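Local coordinates for protein Dye-decolorizing peroxidase (Irpex lacteus, PDB 7D8M) that binds heme b and probably acts as a dye-decolorizing peroxidase, using peroxide to oxidise dyes and other substrates, at residues K24-F29 and D152-A157; I174-I179 and A333-T338; K223-V228 and I429-E434. All coordinates share one frame; numbering follows the deposited sequence.

Contact 1: residues K24-F29 and D152-A157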
loop_
_atom_site.group_PDB
_atom_site.type_symbol
_atom_site.label_atom_id
_atom_site.label_comp_id
_atom_site.label_asym_id
_atom_site.label_seq_id
_atom_site.Cartn_x
_atom_site.Cartn_y
_atom_site.Cartn_z
ATOM N N LYS A 24 8.603 -13.471 4.262
ATOM C CA LYS A 24 9.328 -12.564 5.148
ATOM C C LYS A 24 9.894 -11.409 4.332
ATOM O O LYS A 24 10.552 -11.638 3.312
ATOM C CB LYS A 24 10.477 -13.285 5.874
ATOM C CG LYS A 24 10.143 -14.678 6.426
ATOM C CD LYS A 24 9.277 -14.594 7.704
ATOM C CE LYS A 24 8.729 -15.967 8.103
ATOM N NZ LYS A 24 7.842 -15.907 9.303
ATOM N N GLU A 25 9.659 -10.173 4.778
ATOM C CA GLU A 25 10.153 -9.002 4.061
ATOM C C GLU A 25 10.838 -8.070 5.043
ATOM O O GLU A 25 10.213 -7.614 6.007
ATOM C CB GLU A 25 9.026 -8.274 3.312
ATOM C CG GLU A 25 9.576 -7.289 2.287
ATOM C CD GLU A 25 8.525 -6.489 1.540
ATOM O OE1 GLU A 25 7.308 -6.660 1.804
ATOM O OE2 GLU A 25 8.925 -5.672 0.676
ATOM N N LYS A 26 12.119 -7.790 4.799
ATOM C CA LYS A 26 12.915 -6.895 5.627
ATOM C C LYS A 26 13.071 -5.556 4.916
ATOM O O LYS A 26 13.380 -5.519 3.721
ATOM C CB LYS A 26 14.294 -7.509 5.901
ATOM C CG LYS A 26 15.177 -6.765 6.888
ATOM C CD LYS A 26 16.436 -7.598 7.173
ATOM C CE LYS A 26 16.897 -7.557 8.602
ATOM N NZ LYS A 26 15.886 -7.774 9.641
ATOM N N PHE A 27 12.865 -4.465 5.647
ATOM C CA PHE A 27 13.035 -3.112 5.128
ATOM C C PHE A 27 14.257 -2.503 5.793
ATOM O O PHE A 27 14.266 -2.316 7.015
ATOM C CB PHE A 27 11.797 -2.250 5.403
ATOM C CG PHE A 27 10.566 -2.711 4.686
ATOM C CD1 PHE A 27 9.781 -3.727 5.215
ATOM C CD2 PHE A 27 10.198 -2.140 3.478
ATOM C CE1 PHE A 27 8.639 -4.159 4.557
ATOM C CE2 PHE A 27 9.065 -2.566 2.802
ATOM C CZ PHE A 27 8.282 -3.578 3.341
ATOM N N VAL A 28 15.293 -2.205 4.998
ATOM C CA VAL A 28 16.535 -1.646 5.526
ATOM C C VAL A 28 16.616 -0.191 5.086
ATOM O O VAL A 28 16.939 0.102 3.928
ATOM C CB VAL A 28 17.765 -2.436 5.063
ATOM C CG1 VAL A 28 19.033 -1.842 5.682
ATOM C CG2 VAL A 28 17.625 -3.903 5.457
ATOM N N PHE A 29 16.351 0.727 6.014
ATOM C CA PHE A 29 16.409 2.156 5.729
ATOM C C PHE A 29 17.785 2.683 6.120
ATOM O O PHE A 29 18.306 2.358 7.193
ATOM C CB PHE A 29 15.313 2.915 6.478
ATOM C CG PHE A 29 13.892 2.473 6.114
ATOM C CD1 PHE A 29 13.228 3.033 5.032
ATOM C CD2 PHE A 29 13.250 1.493 6.849
ATOM C CE1 PHE A 29 11.927 2.626 4.692
ATOM C CE2 PHE A 29 11.952 1.089 6.527
ATOM C CZ PHE A 29 11.294 1.654 5.447
ATOM N N ASP A 152 15.538 -0.689 10.785
ATOM C CA ASP A 152 15.581 -2.056 10.257
ATOM C C ASP A 152 14.301 -2.761 10.695
ATOM O O ASP A 152 14.184 -3.170 11.852
ATOM C CB ASP A 152 16.829 -2.779 10.762
ATOM C CG ASP A 152 17.101 -4.083 10.029
ATOM O OD1 ASP A 152 16.147 -4.691 9.520
ATOM O OD2 ASP A 152 18.280 -4.513 9.976
ATOM N N LEU A 153 13.342 -2.907 9.777
ATOM C CA LEU A 153 12.006 -3.404 10.102
ATOM C C LEU A 153 11.774 -4.763 9.447
ATOM O O LEU A 153 11.892 -4.897 8.224
ATOM C CB LEU A 153 10.933 -2.410 9.655
ATOM C CG LEU A 153 9.509 -2.937 9.804
ATOM C CD1 LEU A 153 9.197 -3.118 11.273
ATOM C CD2 LEU A 153 8.491 -2.001 9.153
ATOM N N ASP A 154 11.453 -5.770 10.259
ATOM C CA ASP A 154 11.046 -7.075 9.750
ATOM C C ASP A 154 9.526 -7.158 9.671
ATOM O O ASP A 154 8.827 -6.829 10.634
ATOM C CB ASP A 154 11.570 -8.199 10.643
ATOM C CG ASP A 154 13.085 -8.310 10.605
ATOM O OD1 ASP A 154 13.645 -8.257 9.496
ATOM O OD2 ASP A 154 13.712 -8.419 11.675
ATOM N N SER A 155 9.025 -7.607 8.533
ATOM C CA SER A 155 7.610 -7.871 8.360
ATOM C C SER A 155 7.476 -9.332 7.955
ATOM O O SER A 155 8.428 -9.940 7.446
ATOM C CB SER A 155 6.994 -6.953 7.306
ATOM O OG SER A 155 7.567 -7.201 6.034
ATOM N N ALA A 156 6.312 -9.911 8.234
ATOM C CA ALA A 156 6.084 -11.322 7.949
ATOM C C ALA A 156 4.610 -11.569 7.680
ATOM O O ALA A 156 3.743 -10.952 8.310
ATOM C CB ALA A 156 6.560 -12.199 9.111
ATOM N N ALA A 157 4.332 -12.465 6.735
ATOM C CA ALA A 157 2.957 -12.896 6.528
ATOM C C ALA A 157 2.437 -13.585 7.784
ATOM O O ALA A 157 3.187 -14.247 8.509
ATOM C CB ALA A 157 2.846 -13.840 5.327
#

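Contact 2: residues I174-I179 and A333-T338. With HEM (protoporphyrin IX containing Fe), chain B; OXY (oxygen molecule), chain C.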
loop_
_atom_site.group_PDB
_atom_site.type_symbol
_atom_site.label_atom_id
_atom_site.label_comp_id
_atom_site.label_asym_id
_atom_site.label_seq_id
_atom_site.Cartn_x
_atom_site.Cartn_y
_atom_site.Cartn_z
ATOM N N ILE A 174 -5.954 -8.496 -2.681
ATOM C CA ILE A 174 -6.898 -9.003 -3.675
ATOM C C ILE A 174 -6.897 -8.147 -4.932
ATOM O O ILE A 174 -6.690 -8.657 -6.036
ATOM C CB ILE A 174 -8.318 -9.101 -3.079
ATOM C CG1 ILE A 174 -8.347 -10.083 -1.907
ATOM C CG2 ILE A 174 -9.309 -9.516 -4.163
ATOM C CD1 ILE A 174 -9.597 -9.961 -1.036
ATOM N N SER A 175 -7.122 -6.835 -4.789
ATOM C CA SER A 175 -7.354 -5.944 -5.924
ATOM C C SER A 175 -6.137 -5.048 -6.154
ATOM O O SER A 175 -5.818 -4.191 -5.320
ATOM C CB SER A 175 -8.604 -5.100 -5.689
ATOM O OG SER A 175 -8.881 -4.293 -6.818
ATOM N N ASN A 176 -5.474 -5.234 -7.293
ATOM C CA ASN A 176 -4.394 -4.361 -7.736
ATOM C C ASN A 176 -4.486 -4.206 -9.240
ATOM O O ASN A 176 -4.858 -5.157 -9.938
ATOM C CB ASN A 176 -3.004 -4.915 -7.387
ATOM C CG ASN A 176 -2.656 -4.719 -5.950
ATOM O OD1 ASN A 176 -2.470 -3.586 -5.486
ATOM N ND2 ASN A 176 -2.584 -5.822 -5.215
ATOM N N PRO A 177 -4.125 -3.041 -9.773
ATOM C CA PRO A 177 -4.162 -2.862 -11.225
ATOM C C PRO A 177 -3.089 -3.696 -11.902
ATOM O O PRO A 177 -2.080 -4.072 -11.301
ATOM C CB PRO A 177 -3.882 -1.369 -11.405
ATOM C CG PRO A 177 -2.957 -1.061 -10.249
ATOM C CD PRO A 177 -3.524 -1.872 -9.097
ATOM N N THR A 178 -3.325 -3.991 -13.174
ATOM C CA THR A 178 -2.307 -4.578 -14.025
ATOM C C THR A 178 -2.204 -3.739 -15.293
ATOM O O THR A 178 -2.846 -2.690 -15.418
ATOM C CB THR A 178 -2.609 -6.047 -14.331
ATOM O OG1 THR A 178 -1.440 -6.657 -14.908
ATOM C CG2 THR A 178 -3.783 -6.159 -15.283
ATOM N N ILE A 179 -1.373 -4.183 -16.229
ATOM C CA ILE A 179 -1.110 -3.424 -17.451
ATOM C C ILE A 179 -1.470 -4.294 -18.643
ATOM O O ILE A 179 -1.558 -5.534 -18.531
ATOM C CB ILE A 179 0.355 -2.928 -17.514
ATOM C CG1 ILE A 179 1.334 -4.099 -17.457
ATOM C CG2 ILE A 179 0.636 -1.948 -16.391
ATOM C CD1 ILE A 179 2.784 -3.679 -17.637
ATOM N N ALA A 333 -3.091 2.321 -8.180
ATOM C CA ALA A 333 -1.715 2.096 -7.740
ATOM C C ALA A 333 -1.629 0.693 -7.162
ATOM O O ALA A 333 -2.640 0.110 -6.762
ATOM C CB ALA A 333 -1.279 3.144 -6.713
ATOM N N ILE A 334 -0.413 0.155 -7.114
ATOM C CA ILE A 334 -0.186 -1.228 -6.706
ATOM C C ILE A 334 0.326 -1.262 -5.273
ATOM O O ILE A 334 1.347 -0.640 -4.953
ATOM C CB ILE A 334 0.805 -1.932 -7.647
ATOM C CG1 ILE A 334 0.212 -2.090 -9.050
ATOM C CG2 ILE A 334 1.215 -3.277 -7.063
ATOM C CD1 ILE A 334 1.232 -2.561 -10.082
ATOM N N ARG A 335 -0.358 -2.018 -4.418
ATOM C CA ARG A 335 0.080 -2.225 -3.044
ATOM C C ARG A 335 0.897 -3.513 -2.948
ATOM O O ARG A 335 0.537 -4.534 -3.540
ATOM C CB ARG A 335 -1.128 -2.280 -2.099
ATOM C CG ARG A 335 -1.925 -0.966 -2.028
ATOM C CD ARG A 335 -3.326 -1.152 -1.413
ATOM N NE ARG A 335 -4.118 -2.080 -2.200
ATOM C CZ ARG A 335 -4.651 -3.194 -1.715
ATOM N NH1 ARG A 335 -4.479 -3.503 -0.437
ATOM N NH2 ARG A 335 -5.337 -4.008 -2.508
ATOM N N ALA A 336 2.004 -3.456 -2.198
ATOM C CA ALA A 336 2.927 -4.585 -2.082
ATOM C C ALA A 336 3.454 -4.736 -0.662
ATOM O O ALA A 336 4.542 -5.289 -0.446
ATOM C CB ALA A 336 4.104 -4.446 -3.065
ATOM N N GLY A 337 2.699 -4.259 0.320
ATOM C CA GLY A 337 3.153 -4.293 1.687
ATOM C C GLY A 337 2.951 -5.647 2.331
ATOM O O GLY A 337 2.372 -6.561 1.753
ATOM N N THR A 338 3.424 -5.749 3.577
ATOM C CA THR A 338 3.409 -6.973 4.367
ATOM C C THR A 338 3.083 -6.640 5.816
ATOM O O THR A 338 3.637 -5.677 6.366
ATOM C CB THR A 338 4.777 -7.685 4.303
ATOM O OG1 THR A 338 5.166 -7.843 2.935
ATOM C CG2 THR A 338 4.734 -9.052 4.981
HETATM C CHA HEM B . -7.809 -2.562 -0.141
HETATM C CHB HEM B . -6.733 -3.077 4.560
HETATM C CHC HEM B . -4.041 0.964 4.350
HETATM C CHD HEM B . -5.529 1.735 -0.201
HETATM C C1A HEM B . -7.742 -3.072 1.136
HETATM C C2A HEM B . -8.321 -4.321 1.591
HETATM C C3A HEM B . -8.008 -4.465 2.892
HETATM C C4A HEM B . -7.226 -3.315 3.295
HETATM C CMA HEM B . -8.386 -5.621 3.835
HETATM C CAA HEM B . -9.138 -5.294 0.699
HETATM C CBA HEM B . -8.207 -6.297 0.019
HETATM C CGA HEM B . -7.937 -5.917 -1.424
HETATM O O1A HEM B . -8.861 -5.400 -2.097
HETATM O O2A HEM B . -6.800 -6.157 -1.916
HETATM C C1B HEM B . -5.884 -2.048 4.891
HETATM C C2B HEM B . -5.222 -1.899 6.166
HETATM C C3B HEM B . -4.486 -0.773 6.109
HETATM C C4B HEM B . -4.650 -0.193 4.795
HETATM C CMB HEM B . -5.413 -2.887 7.354
HETATM C CAB HEM B . -3.556 -0.145 7.177
HETATM C CBB HEM B . -3.058 -0.827 8.214
HETATM C C1C HEM B . -4.256 1.576 3.127
HETATM C C2C HEM B . -3.770 2.881 2.710
HETATM C C3C HEM B . -4.180 3.090 1.443
HETATM C C4C HEM B . -4.953 1.932 1.035
HETATM C CMC HEM B . -2.908 3.798 3.613
HETATM C CAC HEM B . -3.963 4.317 0.517
HETATM C CBC HEM B . -3.713 5.552 0.984
HETATM C C1D HEM B . -6.168 0.585 -0.615
HETATM C C2D HEM B . -6.543 0.236 -1.977
HETATM C C3D HEM B . -7.173 -0.940 -1.955
HETATM C C4D HEM B . -7.223 -1.392 -0.578
HETATM C CMD HEM B . -6.286 1.067 -3.245
HETATM C CAD HEM B . -7.754 -1.679 -3.177
HETATM C CBD HEM B . -9.192 -1.198 -3.394
HETATM C CGD HEM B . -9.801 -1.800 -4.643
HETATM O O1D HEM B . -11.004 -2.168 -4.598
HETATM O O2D HEM B . -9.091 -1.923 -5.680
HETATM N NA HEM B . -7.092 -2.485 2.199
HETATM N NB HEM B . -5.516 -0.991 4.069
HETATM N NC HEM B . -4.976 1.040 2.086
HETATM N ND HEM B . -6.582 -0.441 0.216
HETATM FE FE HEM B . -6.163 -0.626 2.208
HETATM O O1 OXY C . -2.015 -3.169 1.758
HETATM O O2 OXY C . -3.125 -3.155 2.292
HETATM O O HOH W 1 -4.217 -1.537 -5.067
#

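Contact 3: residues K223-V228 and I429-E434. With HEM (protoporphyrin IX containing Fe), chain B.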
loop_
_atom_site.group_PDB
_atom_site.type_symbol
_atom_site.label_atom_id
_atom_site.label_comp_id
_atom_site.label_asym_id
_atom_site.label_seq_id
_atom_site.Cartn_x
_atom_site.Cartn_y
_atom_site.Cartn_z
ATOM N N LYS A 223 4.783 2.924 7.781
ATOM C CA LYS A 223 4.618 1.999 8.894
ATOM C C LYS A 223 3.306 2.340 9.598
ATOM O O LYS A 223 3.218 3.364 10.284
ATOM C CB LYS A 223 5.791 2.087 9.863
ATOM C CG LYS A 223 5.658 1.119 11.022
ATOM C CD LYS A 223 6.911 1.083 11.891
ATOM C CE LYS A 223 6.752 0.089 13.028
ATOM N NZ LYS A 223 5.871 0.629 14.107
ATOM N N LEU A 224 2.293 1.475 9.441
ATOM C CA LEU A 224 0.938 1.722 9.950
ATOM C C LEU A 224 0.645 0.744 11.082
ATOM O O LEU A 224 0.353 -0.433 10.846
ATOM C CB LEU A 224 -0.090 1.607 8.827
ATOM C CG LEU A 224 0.159 2.565 7.654
ATOM C CD1 LEU A 224 -0.852 2.335 6.548
ATOM C CD2 LEU A 224 0.167 4.037 8.106
ATOM N N LYS A 225 0.752 1.241 12.311
ATOM C CA LYS A 225 0.482 0.447 13.502
ATOM C C LYS A 225 -1.015 0.179 13.637
ATOM O O LYS A 225 -1.832 1.063 13.384
ATOM C CB LYS A 225 0.999 1.192 14.729
ATOM C CG LYS A 225 0.675 0.563 16.065
ATOM C CD LYS A 225 0.970 1.565 17.189
ATOM C CE LYS A 225 1.631 0.911 18.397
ATOM N NZ LYS A 225 2.484 1.899 19.123
ATOM N N GLN A 226 -1.378 -1.040 14.043
ATOM C CA GLN A 226 -2.778 -1.453 14.120
ATOM C C GLN A 226 -3.153 -1.858 15.540
ATOM O O GLN A 226 -2.440 -2.645 16.179
ATOM C CB GLN A 226 -3.064 -2.622 13.165
ATOM C CG GLN A 226 -3.125 -2.206 11.698
ATOM C CD GLN A 226 -3.221 -3.385 10.751
ATOM O OE1 GLN A 226 -2.228 -3.782 10.139
ATOM N NE2 GLN A 226 -4.425 -3.945 10.613
ATOM N N LEU A 227 -4.301 -1.352 16.007
ATOM C CA LEU A 227 -4.839 -1.644 17.335
ATOM C C LEU A 227 -5.985 -2.631 17.144
ATOM O O LEU A 227 -7.150 -2.248 17.032
ATOM C CB LEU A 227 -5.307 -0.367 18.029
ATOM C CG LEU A 227 -4.356 0.831 18.028
ATOM C CD1 LEU A 227 -4.911 1.994 18.852
ATOM C CD2 LEU A 227 -2.945 0.403 18.513
ATOM N N VAL A 228 -5.645 -3.912 17.116
ATOM C CA VAL A 228 -6.588 -4.959 16.725
ATOM C C VAL A 228 -7.626 -5.221 17.815
ATOM O O VAL A 228 -8.832 -5.270 17.503
ATOM C CB VAL A 228 -5.841 -6.250 16.351
ATOM C CG1 VAL A 228 -6.823 -7.311 15.874
ATOM C CG2 VAL A 228 -4.801 -5.959 15.288
ATOM N N ILE A 429 -2.542 3.795 13.356
ATOM C CA ILE A 429 -1.743 4.941 13.767
ATOM C C ILE A 429 -0.516 4.973 12.877
ATOM O O ILE A 429 0.223 3.982 12.799
ATOM C CB ILE A 429 -1.363 4.864 15.254
ATOM C CG1 ILE A 429 -2.629 5.012 16.106
ATOM C CG2 ILE A 429 -0.381 5.956 15.610
ATOM C CD1 ILE A 429 -2.420 4.718 17.552
ATOM N N SER A 430 -0.325 6.086 12.178
ATOM C CA SER A 430 0.836 6.237 11.310
ATOM C C SER A 430 2.087 6.436 12.147
ATOM O O SER A 430 2.157 7.374 12.946
ATOM C CB SER A 430 0.650 7.419 10.364
ATOM O OG SER A 430 1.825 7.618 9.592
ATOM N N ASN A 431 3.065 5.548 11.978
ATOM C CA ASN A 431 4.401 5.757 12.517
ATOM C C ASN A 431 5.336 6.366 11.482
ATOM O O ASN A 431 6.559 6.320 11.655
ATOM C CB ASN A 431 4.993 4.441 13.044
ATOM C CG ASN A 431 4.197 3.851 14.209
ATOM O OD1 ASN A 431 4.115 2.638 14.354
ATOM N ND2 ASN A 431 3.625 4.710 15.048
ATOM N N GLY A 432 4.790 6.898 10.396
ATOM C CA GLY A 432 5.590 7.589 9.411
ATOM C C GLY A 432 6.273 6.680 8.401
ATOM O O GLY A 432 6.091 5.464 8.356
ATOM N N GLY A 433 7.064 7.321 7.554
ATOM C CA GLY A 433 7.730 6.634 6.458
ATOM C C GLY A 433 8.385 7.648 5.550
ATOM O O GLY A 433 8.720 8.756 5.977
ATOM N N GLU A 434 8.533 7.272 4.283
ATOM C CA GLU A 434 9.206 8.150 3.339
ATOM C C GLU A 434 8.748 7.812 1.927
ATOM O O GLU A 434 8.278 6.704 1.653
ATOM C CB GLU A 434 10.738 8.029 3.493
ATOM C CG GLU A 434 11.572 9.016 2.683
ATOM C CD GLU A 434 11.182 10.472 2.925
ATOM O OE1 GLU A 434 11.873 11.160 3.717
ATOM O OE2 GLU A 434 10.178 10.921 2.316
HETATM C CHA HEM B . -7.809 -2.562 -0.141
HETATM C CHB HEM B . -6.733 -3.077 4.560
HETATM C CHC HEM B . -4.041 0.964 4.350
HETATM C CHD HEM B . -5.529 1.735 -0.201
HETATM C C1A HEM B . -7.742 -3.072 1.136
HETATM C C2A HEM B . -8.321 -4.321 1.591
HETATM C C3A HEM B . -8.008 -4.465 2.892
HETATM C C4A HEM B . -7.226 -3.315 3.295
HETATM C CMA HEM B . -8.386 -5.621 3.835
HETATM C CAA HEM B . -9.138 -5.294 0.699
HETATM C CBA HEM B . -8.207 -6.297 0.019
HETATM C CGA HEM B . -7.937 -5.917 -1.424
HETATM O O1A HEM B . -8.861 -5.400 -2.097
HETATM O O2A HEM B . -6.800 -6.157 -1.916
HETATM C C1B HEM B . -5.884 -2.048 4.891
HETATM C C2B HEM B . -5.222 -1.899 6.166
HETATM C C3B HEM B . -4.486 -0.773 6.109
HETATM C C4B HEM B . -4.650 -0.193 4.795
HETATM C CMB HEM B . -5.413 -2.887 7.354
HETATM C CAB HEM B . -3.556 -0.145 7.177
HETATM C CBB HEM B . -3.058 -0.827 8.214
HETATM C C1C HEM B . -4.256 1.576 3.127
HETATM C C2C HEM B . -3.770 2.881 2.710
HETATM C C3C HEM B . -4.180 3.090 1.443
HETATM C C4C HEM B . -4.953 1.932 1.035
HETATM C CMC HEM B . -2.908 3.798 3.613
HETATM C CAC HEM B . -3.963 4.317 0.517
HETATM C CBC HEM B . -3.713 5.552 0.984
HETATM C C1D HEM B . -6.168 0.585 -0.615
HETATM C C2D HEM B . -6.543 0.236 -1.977
HETATM C C3D HEM B . -7.173 -0.940 -1.955
HETATM C C4D HEM B . -7.223 -1.392 -0.578
HETATM C CMD HEM B . -6.286 1.067 -3.245
HETATM C CAD HEM B . -7.754 -1.679 -3.177
HETATM C CBD HEM B . -9.192 -1.198 -3.394
HETATM C CGD HEM B . -9.801 -1.800 -4.643
HETATM O O1D HEM B . -11.004 -2.168 -4.598
HETATM O O2D HEM B . -9.091 -1.923 -5.680
HETATM N NA HEM B . -7.092 -2.485 2.199
HETATM N NB HEM B . -5.516 -0.991 4.069
HETATM N NC HEM B . -4.976 1.040 2.086
HETATM N ND HEM B . -6.582 -0.441 0.216
HETATM FE FE HEM B . -6.163 -0.626 2.208
HETATM O O HOH W 2 2.314 4.888 18.076
#

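Contact 1: residues K24-F29 and D152-A157
Lys24 to Val28 run antiparallel to Asp152 to Ala156 at 161°, as two neighbouring strands of the four-stranded sheet with the 2-3-1-4 order of a ferredoxin-like fold, here within the DyP dimeric alpha+beta barrel domain. Glu25 with Ser155 and Phe27 with Leu153 form the hydrogen-bonded pairs, each closed by two N-H to O=C bonds, while Lys26 faces Asp154 across a non-hydrogen-bonded pair. On the face of Phe27 and Leu153, which packs against Ala361 of strand 359-366, the CB atoms of the two residues lie 4.3 Å apart. The Phe27 ring turns its edge to the other strand, with Leu153 O near the ring plane and CE1 3.5 Å from Ser155 OG. The Glu25 carboxylate finds its partner outside the pair, in Thr338. On the face of Lys26, beside helix 129-143, Lys26 NZ sits between Asp152 OD1 and Asp154 OD1 in a salt-bridge network whose Asp154 arm is doubtful in detail, the atoms being modelled too close together; Asp152 also pairs with Arg136 of that helix. At the strand end, Lys24 CD rests on Ala156 CB at 3.9 Å. Glu25 O is gripped twice by one residue: Ser155 N (2.8 Å) and Ser155 OG (2.7 Å) reach it from opposite faces of its carbonyl plane, the hydroxyl placed between backbone N and carbonyl carbon (chi1 64°).

Contact 2: residues I174-I179 and A333-T338
Arg335 reaches from a strand of the second sheet to the loop 174-179, and almost every polar group that meets there has an identifiable partner. Its NH2 donates to Ser175 O at 2.9 Å, an acceptor lying in the guanidinium plane, and also to heme propionate atom O2A at 2.7 Å. That propionate oxygen takes two further bonds from the loop backbone, from Ile174 N (2.6 Å) and Ser175 N (3.0 Å), giving it three donors. In Ser175, chi1 of -176° sets OG anti to the backbone N, where it donates to O2D of the other propionate at 2.6 Å; it is paired in addition with Asn289. Asn176 grips the strand itself: its OD1 accepts from Arg335 N at 2.8 Å, with the donor above the amide plane. A water lies within hydrogen-bonding reach of Asn176 OD1 and Ala333 O, and accepts from Arg335 NE at 2.9 Å. NH1 is held by a salt bridge to Asp172 and makes a weak hydrogen bond to O2 of the dioxygen molecule. Between the two segments themselves, apolar contact is made by Pro177, whose CG packs on Ile334 CG1 at 3.5 Å. One face of the guanidinium lies over the porphyrin, with heme C4D above its centre, while its edge carries the polar partners. With each of its nitrogens engaged, the group is fixed in position and rotation on the side of the heme where Asp172 sits, consistent with the distal Asp–Arg pair of DyP-type peroxidases.

Contact 3: residues K223-V228 and I429-E434
Lys225 and Ile429 form a hydrogen-bonded pair, and Leu224 and Ser430 a non-hydrogen-bonded one, where the antiparallel strands 217-226 and 428-438 meet. Beyond them Lys223 faces two residues at once: its O accepts from Asn431 N (2.8 Å) and its N donates to Gly432 O (2.9 Å), a beta bulge that Gly432 enters with a positive phi of 83°. The tight face is that of Leu224, toward the heme. Leu224 divides its branches, CD2 resting on Ser430 CA at 3.9 Å and CD1 on heme vinyl atom CAB at 3.7 Å; on the same face Ser430 OG binds Asp104 and accepts from Gly432 N in an ST turn. The other face is well bonded at one end, where the extended Lys223 chain passes over Asn431 CB before bending at chi4 (-76°), and NZ donates to Asn431 OD1 at 2.7 Å. Farther along it loosens: Lys225 NZ gives a bond to a water at 3.2 Å, which Asn431 ND2 reaches only weakly, and Leu227 and Ile429 meet through their CD1 methyls alone, 3.9 Å apart. Surrounded by an amide oxygen, the Tyr340 hydroxyl and the carboxylates of Glu110 and Asp357, the buried Lys223 ammonium would be expected to remain charged.

In the fold
Contact 1 belongs to the first four-stranded sheet, whereas contacts 2 and 3 reach the second, where 334-340 and 428-438 are the outermost strands. The two sheets are tied where contacts 1 and 2 touch, although their centres lie 18 Å apart: Glu25 OE1 and Thr338 OG1 are 2.7 Å apart, a probable hydrogen bond, and Ser155 OG packs on Thr338 CB. Contacts 2 and 3, 19 Å apart between centres, do not touch, yet the heme joins them, contact 2 meeting its propionates and contact 3 its vinyl side. Leu224 lies about 8 Å from the axial His312, side chain to side chain; contact 1 stays farther out, with the Leu153 side chain about 12 Å from the heme.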